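PDB 5JFQ: geranylgeranyl pyrophosphate synthase from Geoglobus acetivorans, which catalyses the magnesium-dependent addition of three isopentenyl diphosphate units to dimethylallyl diphosphate, giving geranylgeranyl diphosphate with some farnesyl diphosphate. Local coordinates for residues B[75-78]-B[79-82]; B[168-171]-B[172-175]; B[130-133]-B[134-137]. All coordinates share one frame; numbering follows the deposited sequence.

Contact 1: B[75-78]-B[79-82]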
loop_
_atom_site.group_PDB
_atom_site.type_symbol
_atom_site.label_atom_id
_atom_site.label_comp_id
_atom_site.label_asym_id
_atom_site.label_seq_id
_atom_site.Cartn_x
_atom_site.Cartn_y
_atom_site.Cartn_z
ATOM N N THR B 75 9.326 2.670 -7.505
ATOM C CA THR B 75 9.010 2.276 -6.142
ATOM C C THR B 75 7.778 1.379 -6.104
ATOM O O THR B 75 7.773 0.346 -5.419
ATOM C CB THR B 75 8.827 3.537 -5.296
ATOM O OG1 THR B 75 9.912 4.432 -5.564
ATOM C CG2 THR B 75 8.793 3.209 -3.805
ATOM N N VAL B 76 6.730 1.748 -6.847
ATOM C CA VAL B 76 5.577 0.863 -6.994
ATOM C C VAL B 76 6.019 -0.493 -7.524
ATOM O O VAL B 76 5.632 -1.542 -6.992
ATOM C CB VAL B 76 4.508 1.487 -7.910
ATOM C CG1 VAL B 76 3.467 0.416 -8.293
ATOM C CG2 VAL B 76 3.839 2.661 -7.220
ATOM N N HIS B 77 6.843 -0.483 -8.545
ATOM C CA HIS B 77 7.278 -1.716 -9.107
ATOM C C HIS B 77 7.952 -2.556 -8.079
ATOM O O HIS B 77 7.698 -3.715 -8.004
ATOM C CB HIS B 77 8.170 -1.492 -10.311
ATOM C CG HIS B 77 8.592 -2.751 -10.997
ATOM N ND1 HIS B 77 7.696 -3.657 -11.503
ATOM C CD2 HIS B 77 9.814 -3.261 -11.238
ATOM C CE1 HIS B 77 8.349 -4.667 -12.030
ATOM N NE2 HIS B 77 9.635 -4.449 -11.884
ATOM N N ASN B 78 8.823 -1.973 -7.288
ATOM C CA ASN B 78 9.515 -2.739 -6.257
ATOM C C ASN B 78 8.556 -3.186 -5.161
ATOM O O ASN B 78 8.693 -4.285 -4.617
ATOM C CB ASN B 78 10.663 -1.929 -5.678
ATOM C CG ASN B 78 11.900 -1.995 -6.532
ATOM O OD1 ASN B 78 12.868 -2.680 -6.198
ATOM N ND2 ASN B 78 11.877 -1.285 -7.657
ATOM N N PHE B 79 7.593 -2.340 -4.813
ATOM C CA PHE B 79 6.530 -2.777 -3.930
ATOM C C PHE B 79 5.902 -4.069 -4.442
ATOM O O PHE B 79 5.789 -5.050 -3.695
ATOM C CB PHE B 79 5.488 -1.663 -3.797
ATOM C CG PHE B 79 4.064 -2.159 -3.721
ATOM C CD1 PHE B 79 3.634 -2.912 -2.648
ATOM C CD2 PHE B 79 3.162 -1.848 -4.712
ATOM C CE1 PHE B 79 2.337 -3.366 -2.587
ATOM C CE2 PHE B 79 1.879 -2.291 -4.639
ATOM C CZ PHE B 79 1.466 -3.059 -3.579
ATOM N N THR B 80 5.489 -4.096 -5.719
ATOM C CA THR B 80 4.795 -5.280 -6.227
ATOM C C THR B 80 5.694 -6.507 -6.147
ATOM O O THR B 80 5.265 -7.564 -5.668
ATOM C CB THR B 80 4.291 -5.069 -7.657
ATOM O OG1 THR B 80 5.383 -4.761 -8.524
ATOM C CG2 THR B 80 3.270 -3.952 -7.708
ATOM N N LEU B 81 6.961 -6.369 -6.561
ATOM C CA LEU B 81 7.917 -7.471 -6.447
ATOM C C LEU B 81 7.867 -8.108 -5.068
ATOM O O LEU B 81 7.724 -9.336 -4.935
ATOM C CB LEU B 81 9.339 -6.991 -6.739
ATOM C CG LEU B 81 9.600 -6.321 -8.082
ATOM C CD1 LEU B 81 11.087 -6.134 -8.235
ATOM C CD2 LEU B 81 9.001 -7.109 -9.235
ATOM N N VAL B 82 7.956 -7.272 -4.029
ATOM C CA VAL B 82 8.033 -7.773 -2.663
ATOM C C VAL B 82 6.783 -8.575 -2.313
ATOM O O VAL B 82 6.868 -9.721 -1.850
ATOM C CB VAL B 82 8.260 -6.607 -1.692
ATOM C CG1 VAL B 82 8.207 -7.085 -0.274
ATOM C CG2 VAL B 82 9.592 -5.936 -1.994
HETATM O O HOH W 1 5.100 -4.078 -11.597
#

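Contact 2: B[168-171]-B[172-175]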
loop_
_atom_site.group_PDB
_atom_site.type_symbol
_atom_site.label_atom_id
_atom_site.label_comp_id
_atom_site.label_asym_id
_atom_site.label_seq_id
_atom_site.Cartn_x
_atom_site.Cartn_y
_atom_site.Cartn_z
ATOM N N TYR B 168 -6.871 -13.818 -20.116
ATOM C CA TYR B 168 -5.438 -13.802 -19.851
ATOM C C TYR B 168 -4.821 -12.471 -20.262
ATOM O O TYR B 168 -3.946 -11.944 -19.568
ATOM C CB TYR B 168 -4.747 -14.945 -20.591
ATOM C CG TYR B 168 -3.255 -14.758 -20.731
ATOM C CD1 TYR B 168 -2.714 -14.086 -21.825
ATOM C CD2 TYR B 168 -2.385 -15.237 -19.763
ATOM C CE1 TYR B 168 -1.347 -13.895 -21.950
ATOM C CE2 TYR B 168 -1.016 -15.055 -19.886
ATOM C CZ TYR B 168 -0.507 -14.384 -20.980
ATOM O OH TYR B 168 0.848 -14.198 -21.111
ATOM N N LEU B 169 -5.257 -11.919 -21.395
ATOM C CA LEU B 169 -4.639 -10.696 -21.885
ATOM C C LEU B 169 -5.146 -9.476 -21.137
ATOM O O LEU B 169 -4.427 -8.474 -21.033
ATOM C CB LEU B 169 -4.866 -10.544 -23.389
ATOM C CG LEU B 169 -3.931 -11.355 -24.293
ATOM C CD1 LEU B 169 -4.260 -11.097 -25.739
ATOM C CD2 LEU B 169 -2.463 -11.052 -24.016
ATOM N N GLU B 170 -6.369 -9.534 -20.609
ATOM C CA GLU B 170 -6.790 -8.482 -19.694
ATOM C C GLU B 170 -5.983 -8.539 -18.404
ATOM O O GLU B 170 -5.660 -7.493 -17.823
ATOM C CB GLU B 170 -8.289 -8.582 -19.407
ATOM C CG GLU B 170 -8.827 -7.394 -18.615
ATOM C CD GLU B 170 -8.367 -6.055 -19.185
ATOM O OE1 GLU B 170 -8.319 -5.919 -20.429
ATOM O OE2 GLU B 170 -8.048 -5.140 -18.390
ATOM N N MET B 171 -5.613 -9.747 -17.969
ATOM C CA MET B 171 -4.785 -9.884 -16.780
ATOM C C MET B 171 -3.402 -9.302 -17.008
ATOM O O MET B 171 -2.870 -8.606 -16.141
ATOM C CB MET B 171 -4.687 -11.349 -16.361
ATOM C CG MET B 171 -3.818 -11.573 -15.146
ATOM S SD MET B 171 -2.071 -11.708 -15.549
ATOM C CE MET B 171 -2.070 -13.172 -16.609
ATOM N N VAL B 172 -2.786 -9.602 -18.152
ATOM C CA VAL B 172 -1.452 -9.068 -18.401
ATOM C C VAL B 172 -1.511 -7.552 -18.526
ATOM O O VAL B 172 -0.596 -6.843 -18.079
ATOM C CB VAL B 172 -0.804 -9.725 -19.638
ATOM C CG1 VAL B 172 -1.528 -9.346 -20.895
ATOM C CG2 VAL B 172 0.624 -9.272 -19.762
ATOM N N ARG B 173 -2.600 -7.030 -19.092
ATOM C CA ARG B 173 -2.752 -5.587 -19.219
ATOM C C ARG B 173 -2.720 -4.916 -17.849
ATOM O O ARG B 173 -2.048 -3.892 -17.663
ATOM C CB ARG B 173 -4.055 -5.278 -19.963
ATOM C CG ARG B 173 -4.417 -3.815 -20.042
ATOM C CD ARG B 173 -5.917 -3.630 -20.190
ATOM N NE ARG B 173 -6.297 -2.337 -19.650
ATOM C CZ ARG B 173 -6.907 -2.157 -18.484
ATOM N NH1 ARG B 173 -7.235 -3.204 -17.741
ATOM N NH2 ARG B 173 -7.198 -0.928 -18.069
ATOM N N LYS B 174 -3.422 -5.500 -16.872
ATOM C CA LYS B 174 -3.413 -4.978 -15.512
ATOM C C LYS B 174 -2.114 -5.321 -14.784
ATOM O O LYS B 174 -1.516 -4.456 -14.134
ATOM C CB LYS B 174 -4.603 -5.527 -14.728
ATOM C CG LYS B 174 -5.972 -5.093 -15.192
ATOM C CD LYS B 174 -6.996 -5.574 -14.167
ATOM C CE LYS B 174 -8.408 -5.113 -14.470
ATOM N NZ LYS B 174 -9.036 -5.848 -15.603
ATOM N N LYS B 175 -1.656 -6.573 -14.886
ATOM C CA LYS B 175 -0.623 -7.046 -13.967
ATOM C C LYS B 175 0.721 -6.398 -14.256
ATOM O O LYS B 175 1.438 -6.002 -13.328
ATOM C CB LYS B 175 -0.507 -8.576 -14.016
ATOM C CG LYS B 175 0.467 -9.164 -12.980
ATOM C CD LYS B 175 0.223 -8.581 -11.577
ATOM C CE LYS B 175 1.323 -8.939 -10.562
ATOM N NZ LYS B 175 2.654 -8.302 -10.802
#

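Contact 3: B[130-133]-B[134-137]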
loop_
_atom_site.group_PDB
_atom_site.type_symbol
_atom_site.label_atom_id
_atom_site.label_comp_id
_atom_site.label_asym_id
_atom_site.label_seq_id
_atom_site.Cartn_x
_atom_site.Cartn_y
_atom_site.Cartn_z
ATOM N N PRO B 130 0.180 21.693 -9.401
ATOM C CA PRO B 130 -0.341 20.769 -8.364
ATOM C C PRO B 130 -1.572 20.006 -8.819
ATOM O O PRO B 130 -1.687 18.798 -8.582
ATOM C CB PRO B 130 -0.648 21.705 -7.187
ATOM C CG PRO B 130 0.064 23.017 -7.532
ATOM C CD PRO B 130 0.062 23.101 -9.007
ATOM N N GLU B 131 -2.510 20.712 -9.434
ATOM C CA GLU B 131 -3.592 20.205 -10.271
ATOM C C GLU B 131 -3.210 18.939 -11.033
ATOM O O GLU B 131 -3.998 17.985 -11.108
ATOM C CB GLU B 131 -3.960 21.329 -11.232
ATOM C CG GLU B 131 -2.649 22.149 -11.510
ATOM C CD GLU B 131 -2.817 23.386 -12.336
ATOM O OE1 GLU B 131 -3.435 23.331 -13.421
ATOM O OE2 GLU B 131 -2.314 24.442 -11.887
ATOM N N ASN B 132 -2.005 18.925 -11.612
ATOM C CA ASN B 132 -1.535 17.764 -12.361
ATOM C C ASN B 132 -0.877 16.722 -11.473
ATOM O O ASN B 132 -0.858 15.541 -11.836
ATOM C CB ASN B 132 -0.536 18.174 -13.450
ATOM C CG ASN B 132 -1.169 19.000 -14.552
ATOM O OD1 ASN B 132 -2.389 18.988 -14.737
ATOM N ND2 ASN B 132 -0.338 19.698 -15.314
ATOM N N ILE B 133 -0.306 17.122 -10.337
ATOM C CA ILE B 133 0.167 16.119 -9.392
ATOM C C ILE B 133 -1.018 15.338 -8.838
ATOM O O ILE B 133 -0.962 14.107 -8.697
ATOM C CB ILE B 133 0.993 16.782 -8.277
ATOM C CG1 ILE B 133 2.041 17.735 -8.863
ATOM C CG2 ILE B 133 1.685 15.730 -7.448
ATOM C CD1 ILE B 133 3.004 18.265 -7.821
ATOM N N VAL B 134 -2.122 16.039 -8.549
ATOM C CA VAL B 134 -3.334 15.374 -8.077
ATOM C C VAL B 134 -3.795 14.335 -9.087
ATOM O O VAL B 134 -3.971 13.160 -8.753
ATOM C CB VAL B 134 -4.437 16.401 -7.781
ATOM C CG1 VAL B 134 -5.734 15.672 -7.462
ATOM C CG2 VAL B 134 -4.026 17.268 -6.628
ATOM N N ARG B 135 -3.964 14.747 -10.344
ATOM C CA ARG B 135 -4.319 13.790 -11.386
ATOM C C ARG B 135 -3.310 12.647 -11.481
ATOM O O ARG B 135 -3.699 11.498 -11.704
ATOM C CB ARG B 135 -4.457 14.498 -12.724
ATOM C CG ARG B 135 -5.775 15.241 -12.876
ATOM C CD ARG B 135 -5.760 16.145 -14.105
ATOM N NE ARG B 135 -5.463 15.425 -15.345
ATOM C CZ ARG B 135 -4.536 15.803 -16.225
ATOM N NH1 ARG B 135 -3.808 16.902 -16.015
ATOM N NH2 ARG B 135 -4.354 15.095 -17.332
ATOM N N ALA B 136 -2.018 12.933 -11.308
ATOM C CA ALA B 136 -1.013 11.877 -11.367
ATOM C C ALA B 136 -1.157 10.922 -10.198
ATOM O O ALA B 136 -1.001 9.706 -10.358
ATOM C CB ALA B 136 0.397 12.465 -11.387
ATOM N N VAL B 137 -1.446 11.449 -9.010
ATOM C CA VAL B 137 -1.666 10.566 -7.872
ATOM C C VAL B 137 -2.901 9.698 -8.107
ATOM O O VAL B 137 -2.883 8.483 -7.860
ATOM C CB VAL B 137 -1.771 11.399 -6.582
ATOM C CG1 VAL B 137 -2.372 10.577 -5.453
ATOM C CG2 VAL B 137 -0.404 11.936 -6.201
#

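Contact 1: B[75-78]-B[79-82]
His77 O takes two donors: Thr80 OG1 gives it a hydrogen bond of 2.6 Å, and Leu81 N one of 3.1 Å that runs almost straight (172°). This is a two-turn piece of helix 67-88 in the all-helical fold of the FPP/GGPP synthase family, with the threonine hydroxyl turned back on the carbonyl three residues earlier. At chi1 59°, Thr80 OG1 stands between its own backbone N and carbonyl carbon, near enough to the helix backbone for that bond. A water bridges the two side chains, lying in the plane of the imidazole 2.6 Å from His77 ND1 and donating to Thr80 OG1, which would favour this ring orientation. His77, by similarity an isopentenyl diphosphate-binding residue, lies beside Arg48, another such residue. Leu81, next to Arg93, covers one imidazole face in a CH-pi contact, CD2 lying 4.1 Å from the ring centroid. Asn78 ND2 bonds back to Glu74 O, while its side chain packs on helix 38-42. Phe79 stacks on Tyr116 and meets the ring of His83 edge-to-face; it also reaches Asp113 of the second subunit. Val76 packs on Leu140 and Cys144 of helix 130-159, and its CG1 stands 4.2 Å from Phe79 CD2.

Contact 2: B[168-171]-B[172-175]
Glu170 OE2, as modelled, accepts a hydrogen bond from Lys174 NZ at 3.0 Å, within a salt-bridge network that also takes in Arg173. The arginine turns the edge of its guanidinium to the carboxylate, but this pairing is modelled too close to trust, and the places of both OE2 and Arg173 NH1 are uncertain. Glu170 reaches toward both cations by a bend at chi2 (48°), and Lys174 folds its ammonium over by a bend at chi4. Arg173 NH2 has a further salt bridge to Glu146 of helix 130-159, so acidic groups of two helices share the positive charges. These residues lie on helix 165-190, which widens into a pi-type turn at 173-175, in the helical bundle of the prenyl synthase fold. Its carbonyls are satisfied in turn: Tyr168 O by Val172 N, Leu169 O by Arg173 N, Glu170 O by Lys174 N, and Met171 O by Lys175 N at 2.7 Å. Lys175, by similarity a dimethylallyl diphosphate-binding residue, sends NZ away to a salt bridge with Asp84, a predicted magnesium ligand; its CB stays 3.8 Å from Met171 SD. Leu169 CD2 and Val172 CG1 lie side by side, 3.7 Å apart, both side chains packing on Ile210 of helix 195-221.

Contact 3: B[130-133]-B[134-137]
Pro130 O receives Val134 N at 2.8 Å in the opening turn of helix 130-159, followed by bonds from Ala136 N to Asn132 O and from Val137 N to Ile133 O; the intervening bond from Arg135 N to Glu131 O is weak. The polar side-chain pair is Asn132 with Arg135, one turn on. Their side chains run alongside each other, and Asn132 OD1 sits at the edge of the guanidinium, in its plane, 2.8 Å from Arg135 NH1. The N-H points well off the oxygen (116°), making this hydrogen bond weak, and the amide plane stands 79° from the guanidinium. A bend at chi3 (57°) turns the end of Arg135 back toward the amide. The other end of that amide has its own partner: Asn132 ND2 bonds to Leu190 O, at the C-terminal end of helix 165-190. Arg135 and Ala136 lie against that helix too, on Val189 and on Ile186 with Leu190 respectively. The apolar side of the turn belongs to the homodimer: Pro130 meets Pro130 of the second subunit, Ile133 meets its Val134, Val134 its Ile133, and Val137 its Val137. Val137 also rests on Phe120 and Leu123 of helix 105-123. The chemistry is thus divided: hydrophobic packing joins the subunits here, while the Asn132 amide uses its oxygen for a weak bond within its own helix and its nitrogen to tie helix 130-159 to the end of helix 165-190.

Contacts 1 and 2 lie on helices lining the catalytic cavity, their centres about 17 Å apart and their nearest atoms about 5 Å. By similarity, contact 1 supplies an isopentenyl diphosphate-binding residue, His77, and contact 2 a dimethylallyl diphosphate-binding residue, Lys175; the salt bridge of the latter to Asp84 joins the helices of the two contacts. Contact 3 is away from these sites: its centre is about 21 Å from that of contact 1 and 26 Å from that of contact 2. Helix 130-159 still joins all three, meeting the second subunit at 130-137, touching Val76 and Thr80 of contact 1, and facing contact 2 through Glu146, Glu149, Gln151 and Asp154.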